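Local structure of ADP-ribosylating toxin CARDS (Mycoplasma pneumoniae, 4TLV) at residues A[473-476]-A[481-484]; A[442-447]-A[586-591]. The protein transfers the ADP-ribosyl group of NAD(+) to multiple target proteins in vitro and makes mammalian cells form vacuoles, acting as the main virulence factor of its bacterium. All coordinates share one frame; numbering follows the deposited sequence.

Contact 1: residues A[473-476]-A[481-484]; sequences IFYD and KIFF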
ATOM      1  N   ILE A 473      -2.933  -0.767  16.511  1.00 13.77           N
ATOM      2  CA  ILE A 473      -1.509  -1.004  16.657  1.00 13.06           C
ATOM      3  C   ILE A 473      -0.887  -1.038  15.283  1.00 12.12           C
ATOM      4  O   ILE A 473      -1.316  -1.807  14.419  1.00 12.64           O
ATOM      5  CB  ILE A 473      -1.233  -2.339  17.408  1.00 13.10           C
ATOM      6  CG1 ILE A 473      -2.045  -2.366  18.711  1.00 16.17           C
ATOM      7  CG2 ILE A 473       0.258  -2.490  17.653  1.00 12.45           C
ATOM      8  CD1 ILE A 473      -1.688  -3.481  19.694  1.00 19.99           C
ATOM      9  N   PHE A 474       0.122  -0.202  15.097  1.00 11.59           N
ATOM     10  CA  PHE A 474       0.688   0.073  13.785  1.00 13.18           C
ATOM     11  C   PHE A 474       2.190  -0.055  13.765  1.00 12.29           C
ATOM     12  O   PHE A 474       2.856   0.042  14.793  1.00 12.45           O
ATOM     13  CB  PHE A 474       0.357   1.509  13.374  1.00 11.63           C
ATOM     14  CG  PHE A 474      -1.111   1.781  13.245  1.00 13.93           C
ATOM     15  CD1 PHE A 474      -1.847   2.181  14.352  1.00 13.72           C
ATOM     16  CD2 PHE A 474      -1.754   1.653  12.021  1.00 12.76           C
ATOM     17  CE1 PHE A 474      -3.193   2.453  14.249  1.00 12.81           C
ATOM     18  CE2 PHE A 474      -3.113   1.924  11.914  1.00 13.25           C
ATOM     19  CZ  PHE A 474      -3.828   2.335  13.041  1.00 12.39           C
ATOM     20  N   TYR A 475       2.720  -0.263  12.565  1.00 11.97           N
ATOM     21  CA  TYR A 475       4.153  -0.258  12.352  1.00 11.17           C
ATOM     22  C   TYR A 475       4.462   0.831  11.339  1.00 12.28           C
ATOM     23  O   TYR A 475       3.873   0.849  10.258  1.00 13.08           O
ATOM     24  CB  TYR A 475       4.558  -1.624  11.818  1.00 13.24           C
ATOM     25  CG  TYR A 475       6.041  -1.863  11.611  1.00 16.60           C
ATOM     26  CD1 TYR A 475       6.891  -2.098  12.684  1.00 14.71           C
ATOM     27  CD2 TYR A 475       6.574  -1.939  10.338  1.00 21.61           C
ATOM     28  CE1 TYR A 475       8.251  -2.367  12.488  1.00 15.38           C
ATOM     29  CE2 TYR A 475       7.920  -2.213  10.131  1.00 23.63           C
ATOM     30  CZ  TYR A 475       8.757  -2.428  11.211  1.00 18.89           C
ATOM     31  OH  TYR A 475      10.094  -2.713  10.977  1.00 15.76           O
ATOM     32  N   ASP A 476       5.343   1.760  11.699  1.00 10.06           N
ATOM     33  CA  ASP A 476       5.710   2.847  10.789  1.00 10.33           C
ATOM     34  C   ASP A 476       6.847   2.397   9.894  1.00 14.38           C
ATOM     35  O   ASP A 476       7.971   2.239  10.355  1.00 13.49           O
ATOM     36  CB  ASP A 476       6.150   4.094  11.550  1.00 13.84           C
ATOM     37  CG  ASP A 476       6.695   5.159  10.620  1.00 17.39           C
ATOM     38  OD1 ASP A 476       6.257   5.210   9.442  1.00 14.94           O
ATOM     39  OD2 ASP A 476       7.586   5.912  11.048  1.00 19.09           O
ATOM     40  N   LYS A 481       9.258   1.918  13.831  1.00 13.66           N
ATOM     41  CA  LYS A 481       8.687   1.989  15.176  1.00 15.04           C
ATOM     42  C   LYS A 481       7.312   1.309  15.224  1.00 12.82           C
ATOM     43  O   LYS A 481       6.629   1.160  14.195  1.00 13.55           O
ATOM     44  CB  LYS A 481       8.613   3.447  15.668  1.00 14.02           C
ATOM     45  CG  LYS A 481       9.971   4.151  15.746  1.00 15.18           C
ATOM     46  CD  LYS A 481       9.904   5.419  16.594  1.00 14.99           C
ATOM     47  CE  LYS A 481       9.055   6.482  15.913  1.00 15.69           C
ATOM     48  NZ  LYS A 481       9.735   6.931  14.668  1.00 17.60           N
ATOM     49  N   ILE A 482       6.931   0.842  16.408  1.00 11.32           N
ATOM     50  CA  ILE A 482       5.619   0.251  16.614  1.00 10.35           C
ATOM     51  C   ILE A 482       4.843   1.164  17.550  1.00 15.01           C
ATOM     52  O   ILE A 482       5.371   1.575  18.584  1.00 13.45           O
ATOM     53  CB  ILE A 482       5.730  -1.157  17.225  1.00 13.32           C
ATOM     54  CG1 ILE A 482       6.238  -2.129  16.151  1.00 15.48           C
ATOM     55  CG2 ILE A 482       4.381  -1.649  17.753  1.00 11.54           C
ATOM     56  CD1 ILE A 482       6.660  -3.492  16.689  1.00 17.26           C
ATOM     57  N   PHE A 483       3.598   1.480  17.196  1.00 14.04           N
ATOM     58  CA  PHE A 483       2.817   2.401  18.023  1.00 14.05           C
ATOM     59  C   PHE A 483       1.363   1.983  18.229  1.00 15.65           C
ATOM     60  O   PHE A 483       0.782   1.242  17.428  1.00 15.33           O
ATOM     61  CB  PHE A 483       2.956   3.864  17.539  1.00 12.39           C
ATOM     62  CG  PHE A 483       2.410   4.131  16.144  1.00 13.69           C
ATOM     63  CD1 PHE A 483       3.226   4.035  15.025  1.00 13.76           C
ATOM     64  CD2 PHE A 483       1.088   4.529  15.962  1.00 15.28           C
ATOM     65  CE1 PHE A 483       2.722   4.314  13.735  1.00 13.28           C
ATOM     66  CE2 PHE A 483       0.587   4.816  14.696  1.00 12.61           C
ATOM     67  CZ  PHE A 483       1.412   4.712  13.579  1.00 13.07           C
ATOM     68  N   PHE A 484       0.798   2.465  19.330  1.00 12.44           N
ATOM     69  CA  PHE A 484      -0.543   2.134  19.787  1.00 14.75           C
ATOM     70  C   PHE A 484      -1.292   3.465  19.807  1.00 16.35           C
ATOM     71  O   PHE A 484      -0.871   4.402  20.480  1.00 16.23           O
ATOM     72  CB  PHE A 484      -0.424   1.567  21.214  1.00 15.00           C
ATOM     73  CG  PHE A 484      -1.710   1.086  21.827  1.00 18.03           C
ATOM     74  CD1 PHE A 484      -2.764   1.957  22.071  1.00 19.87           C
ATOM     75  CD2 PHE A 484      -1.824  -0.237  22.261  1.00 23.75           C
ATOM     76  CE1 PHE A 484      -3.943   1.503  22.678  1.00 24.97           C
ATOM     77  CE2 PHE A 484      -2.990  -0.697  22.874  1.00 23.34           C
ATOM     78  CZ  PHE A 484      -4.056   0.176  23.078  1.00 22.87           C
TER
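Phe474 and Phe483 lie side by side on one face of a beta hairpin, and their fit is that of a knuckle on a plate. The knuckle is the CB of Phe474: it rests over one face of the Phe483 ring, off centre toward the rim, 3.4 Å from CZ of Phe483. The ring of Phe483 folds back across the neighbouring strand because its CG stands between its own backbone N and carbonyl carbon (chi1 64°). The two rings run almost parallel, planes at 19°, but are slid so far apart that they barely overlap, and Asp476 CB fills the spot at the edge of the Phe483 ring. On the opposite face of the sheet, which carries Ile473, Tyr475, Ile482 and Phe484, the bump is CG1 of Ile482, which pushes in the ring plane against the edge of Tyr475, 3.5 Å from CD1 of Tyr475. Further along, CD1 of Ile473 meets CD2 of Phe484 at 4.1 Å, a looser touch. Underneath, the antiparallel strands are laced by backbone bonds: Phe474 N to Phe483 O at 2.8 Å, returned by Phe483 N to Phe474 O at 2.9 Å. Tyr475 OH bonds Trp526 O and Arg126 of the mART domain. The hairpin belongs to the C-terminal beta-trefoil domain, D3. Its chemistry is thus divided: backbone hydrogen bonds join the buried strands, and apolar contacts fill the space on both sides of the sheet. At the turn end, Asp476 and Lys481 share the Thr479 hydroxyl, and the carbonyls of Met516 and Glu518 hold the amine; with Asp476 OD2 and Lys481 NZ 4.3 Å apart, beyond a salt bridge, the opposite charges may still attract.

Contact 2: residues A[442-447]-A[586-591]; sequences VDVQLG and DGFDRF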
ATOM      1  N   VAL A 442       1.494   0.668   8.766  1.00 11.74           N
ATOM      2  CA  VAL A 442       0.844  -0.633   8.552  1.00  9.66           C
ATOM      3  C   VAL A 442       0.064  -1.009   9.802  1.00 10.82           C
ATOM      4  O   VAL A 442       0.586  -0.894  10.916  1.00 11.58           O
ATOM      5  CB  VAL A 442       1.865  -1.781   8.295  1.00 11.87           C
ATOM      6  CG1 VAL A 442       1.123  -3.103   8.031  1.00  9.51           C
ATOM      7  CG2 VAL A 442       2.776  -1.436   7.130  1.00 12.88           C
ATOM      8  N   ASP A 443      -1.192  -1.407   9.627  1.00 11.89           N
ATOM      9  CA  ASP A 443      -1.983  -1.933  10.746  1.00 11.94           C
ATOM     10  C   ASP A 443      -1.506  -3.353  11.023  1.00 10.24           C
ATOM     11  O   ASP A 443      -1.684  -4.243  10.188  1.00 11.02           O
ATOM     12  CB  ASP A 443      -3.475  -1.915  10.394  1.00 12.81           C
ATOM     13  CG  ASP A 443      -4.381  -2.320  11.575  1.00 15.30           C
ATOM     14  OD1 ASP A 443      -3.888  -2.882  12.571  1.00 16.58           O
ATOM     15  OD2 ASP A 443      -5.604  -2.074  11.493  1.00 18.72           O
ATOM     16  N   VAL A 444      -0.835  -3.556  12.156  1.00 11.20           N
ATOM     17  CA  VAL A 444      -0.270  -4.872  12.458  1.00 10.88           C
ATOM     18  C   VAL A 444      -1.099  -5.622  13.505  1.00 12.75           C
ATOM     19  O   VAL A 444      -0.963  -6.837  13.656  1.00 12.60           O
ATOM     20  CB  VAL A 444       1.225  -4.797  12.865  1.00 11.55           C
ATOM     21  CG1 VAL A 444       2.093  -4.384  11.662  1.00 11.50           C
ATOM     22  CG2 VAL A 444       1.429  -3.827  14.047  1.00 10.33           C
ATOM     23  N   GLN A 445      -1.970  -4.903  14.215  1.00 13.24           N
ATOM     24  CA  GLN A 445      -2.943  -5.572  15.062  1.00 10.55           C
ATOM     25  C   GLN A 445      -2.292  -6.640  15.978  1.00 11.27           C
ATOM     26  O   GLN A 445      -2.792  -7.763  16.084  1.00 16.74           O
ATOM     27  CB  GLN A 445      -4.001  -6.205  14.163  1.00 16.10           C
ATOM     28  CG  GLN A 445      -5.325  -6.516  14.826  1.00 21.70           C
ATOM     29  CD  GLN A 445      -6.402  -6.952  13.834  1.00 32.28           C
ATOM     30  OE1 GLN A 445      -6.105  -7.431  12.735  1.00 29.13           O
ATOM     31  NE2 GLN A 445      -7.665  -6.792  14.230  1.00 30.67           N
ATOM     32  N   LEU A 446      -1.184  -6.290  16.633  1.00 12.49           N
ATOM     33  CA  LEU A 446      -0.404  -7.283  17.395  1.00 14.73           C
ATOM     34  C   LEU A 446      -1.219  -7.893  18.515  1.00 15.78           C
ATOM     35  O   LEU A 446      -1.997  -7.211  19.165  1.00 16.51           O
ATOM     36  CB  LEU A 446       0.870  -6.684  17.986  1.00 14.45           C
ATOM     37  CG  LEU A 446       1.798  -5.955  17.009  1.00 18.49           C
ATOM     38  CD1 LEU A 446       3.027  -5.479  17.750  1.00 14.23           C
ATOM     39  CD2 LEU A 446       2.171  -6.861  15.816  1.00 13.78           C
ATOM     40  N   GLY A 447      -1.021  -9.184  18.748  1.00 16.21           N
ATOM     41  CA  GLY A 447      -1.696  -9.847  19.850  1.00 15.73           C
ATOM     42  C   GLY A 447      -1.006 -11.159  20.153  1.00 15.50           C
ATOM     43  O   GLY A 447       0.054 -11.451  19.617  1.00 15.33           O
ATOM     44  N   ASP A 586      -2.768 -10.621   8.911  1.00 11.82           N
ATOM     45  CA  ASP A 586      -2.418 -11.283   7.654  1.00 17.17           C
ATOM     46  C   ASP A 586      -2.170 -10.255   6.571  1.00 15.54           C
ATOM     47  O   ASP A 586      -2.996  -9.371   6.378  1.00 14.09           O
ATOM     48  CB  ASP A 586      -3.556 -12.178   7.176  1.00 19.46           C
ATOM     49  CG  ASP A 586      -3.394 -13.605   7.621  1.00 34.30           C
ATOM     50  OD1 ASP A 586      -3.768 -13.905   8.774  1.00 38.54           O
ATOM     51  OD2 ASP A 586      -2.898 -14.424   6.813  1.00 40.33           O
ATOM     52  N   GLY A 587      -1.051 -10.396   5.858  1.00 17.19           N
ATOM     53  CA  GLY A 587      -0.728  -9.523   4.735  1.00 17.83           C
ATOM     54  C   GLY A 587       0.008  -8.246   5.092  1.00 16.39           C
ATOM     55  O   GLY A 587       0.281  -7.422   4.223  1.00 19.97           O
ATOM     56  N   PHE A 588       0.327  -8.069   6.371  1.00 12.35           N
ATOM     57  CA  PHE A 588       0.980  -6.859   6.839  1.00 11.92           C
ATOM     58  C   PHE A 588       2.326  -6.634   6.135  1.00 14.50           C
ATOM     59  O   PHE A 588       2.772  -5.507   6.023  1.00 13.81           O
ATOM     60  CB  PHE A 588       1.211  -6.914   8.353  1.00 11.53           C
ATOM     61  CG  PHE A 588       2.410  -7.733   8.740  1.00 14.24           C
ATOM     62  CD1 PHE A 588       2.344  -9.125   8.734  1.00 14.97           C
ATOM     63  CD2 PHE A 588       3.606  -7.118   9.065  1.00 14.48           C
ATOM     64  CE1 PHE A 588       3.459  -9.888   9.076  1.00 16.00           C
ATOM     65  CE2 PHE A 588       4.723  -7.866   9.396  1.00 13.36           C
ATOM     66  CZ  PHE A 588       4.658  -9.244   9.403  1.00 14.60           C
ATOM     67  N   ASP A 589       2.978  -7.708   5.695  1.00 14.01           N
ATOM     68  CA  ASP A 589       4.310  -7.581   5.080  1.00 14.25           C
ATOM     69  C   ASP A 589       4.266  -7.483   3.539  1.00 16.50           C
ATOM     70  O   ASP A 589       5.298  -7.615   2.861  1.00 15.97           O
ATOM     71  CB  ASP A 589       5.257  -8.708   5.550  1.00 15.60           C
ATOM     72  CG  ASP A 589       4.601 -10.098   5.530  1.00 14.58           C
ATOM     73  OD1 ASP A 589       3.434 -10.221   5.099  1.00 17.06           O
ATOM     74  OD2 ASP A 589       5.253 -11.077   5.973  1.00 15.19           O
ATOM     75  N   ARG A 590       3.084  -7.198   2.996  1.00 15.74           N
ATOM     76  CA  ARG A 590       2.907  -7.100   1.548  1.00 15.54           C
ATOM     77  C   ARG A 590       2.492  -5.722   1.017  1.00 21.42           C
ATOM     78  O   ARG A 590       2.509  -5.507  -0.198  1.00 26.56           O
ATOM     79  CB  ARG A 590       1.913  -8.158   1.057  1.00 15.52           C
ATOM     80  CG  ARG A 590       2.327  -9.590   1.400  1.00 18.52           C
ATOM     81  CD  ARG A 590       1.711 -10.594   0.422  1.00 24.21           C
ATOM     82  NE  ARG A 590       0.395 -10.156  -0.043  1.00 31.84           N
ATOM     83  CZ  ARG A 590      -0.745 -10.512   0.537  1.00 40.05           C
ATOM     84  NH1 ARG A 590      -0.712 -11.322   1.597  1.00 35.00           N
ATOM     85  NH2 ARG A 590      -1.908 -10.067   0.060  1.00 33.50           N
ATOM     86  N   PHE A 591       2.116  -4.801   1.903  1.00 20.25           N
ATOM     87  CA  PHE A 591       1.554  -3.514   1.480  1.00 25.29           C
ATOM     88  C   PHE A 591       2.507  -2.320   1.706  1.00 28.20           C
ATOM     89  O   PHE A 591       3.461  -2.358   2.481  1.00 27.41           O
ATOM     90  CB  PHE A 591       0.260  -3.213   2.234  1.00 18.50           C
ATOM     91  CG  PHE A 591      -0.912  -4.058   1.841  1.00 22.85           C
ATOM     92  CD1 PHE A 591      -1.116  -5.299   2.424  1.00 20.11           C
ATOM     93  CD2 PHE A 591      -1.859  -3.580   0.943  1.00 18.14           C
ATOM     94  CE1 PHE A 591      -2.219  -6.070   2.087  1.00 23.65           C
ATOM     95  CE2 PHE A 591      -2.967  -4.340   0.615  1.00 18.95           C
ATOM     96  CZ  PHE A 591      -3.150  -5.584   1.187  1.00 27.31           C
ATOM     97  OXT PHE A 591       2.320  -1.244   1.137  1.00 31.77           O
TER
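Val442 lays its CG1 methyl against the base of Phe588, 3.8 Å from CB of Phe588 and 3.5 Å from the carbonyl O of Phe588. That methyl is swung anti to the valine's backbone N (chi1 -178°), which carries it to the C-terminal segment. Two residues on, Val444 adds a second, lighter touch: its CG1 stands 4.1 Å from CD2 of Phe588, approaching the ring obliquely. Phe588 therefore meets one valine with its stem and the other with its ring. Within its own segment, Asp589 CB sits above the centre of one face of the Phe588 ring. A type I turn from Gly587 to Arg590, closed by Arg590 N to Gly587 O at 3.1 Å, presents Phe588 to the valines. The joint between the segments is wholly van der Waals in character and small in extent. Around it, Asp589 forms a salt bridge with Arg544, and Arg590 one with Glu54 of the mART domain. Phe588, near the chain's end, thus packs on Val442 of strand 441-443 and on Val444 just beyond it, with strand 473-476 alongside in the D3 sheet, Phe528 of strand 526-529 meeting both Phe588 and Val444, and Phe591 O bonded to Arg93 NE of mART helix 92-104.

Followed from the N terminus, the chain passes through the mART and D2 domains before entering D3 at segment 442-447, which begins in strand 441-443 and is the first half of contact 2. It then runs into the hairpin of contact 1, which closes a loop of only four residues between 476 and 481. The rest of D3 follows, and the C-terminal tail returns to complete contact 2, closing a loop of 138 residues in which contact 1 is nested. The two meet through the sheet: Tyr475 N is 2.8 Å from Val442 O and Ile473 O is 2.9 Å from Val444 N, both probable hydrogen bonds. Segment 442-447 thus lies between the hairpin and the tail, touching both.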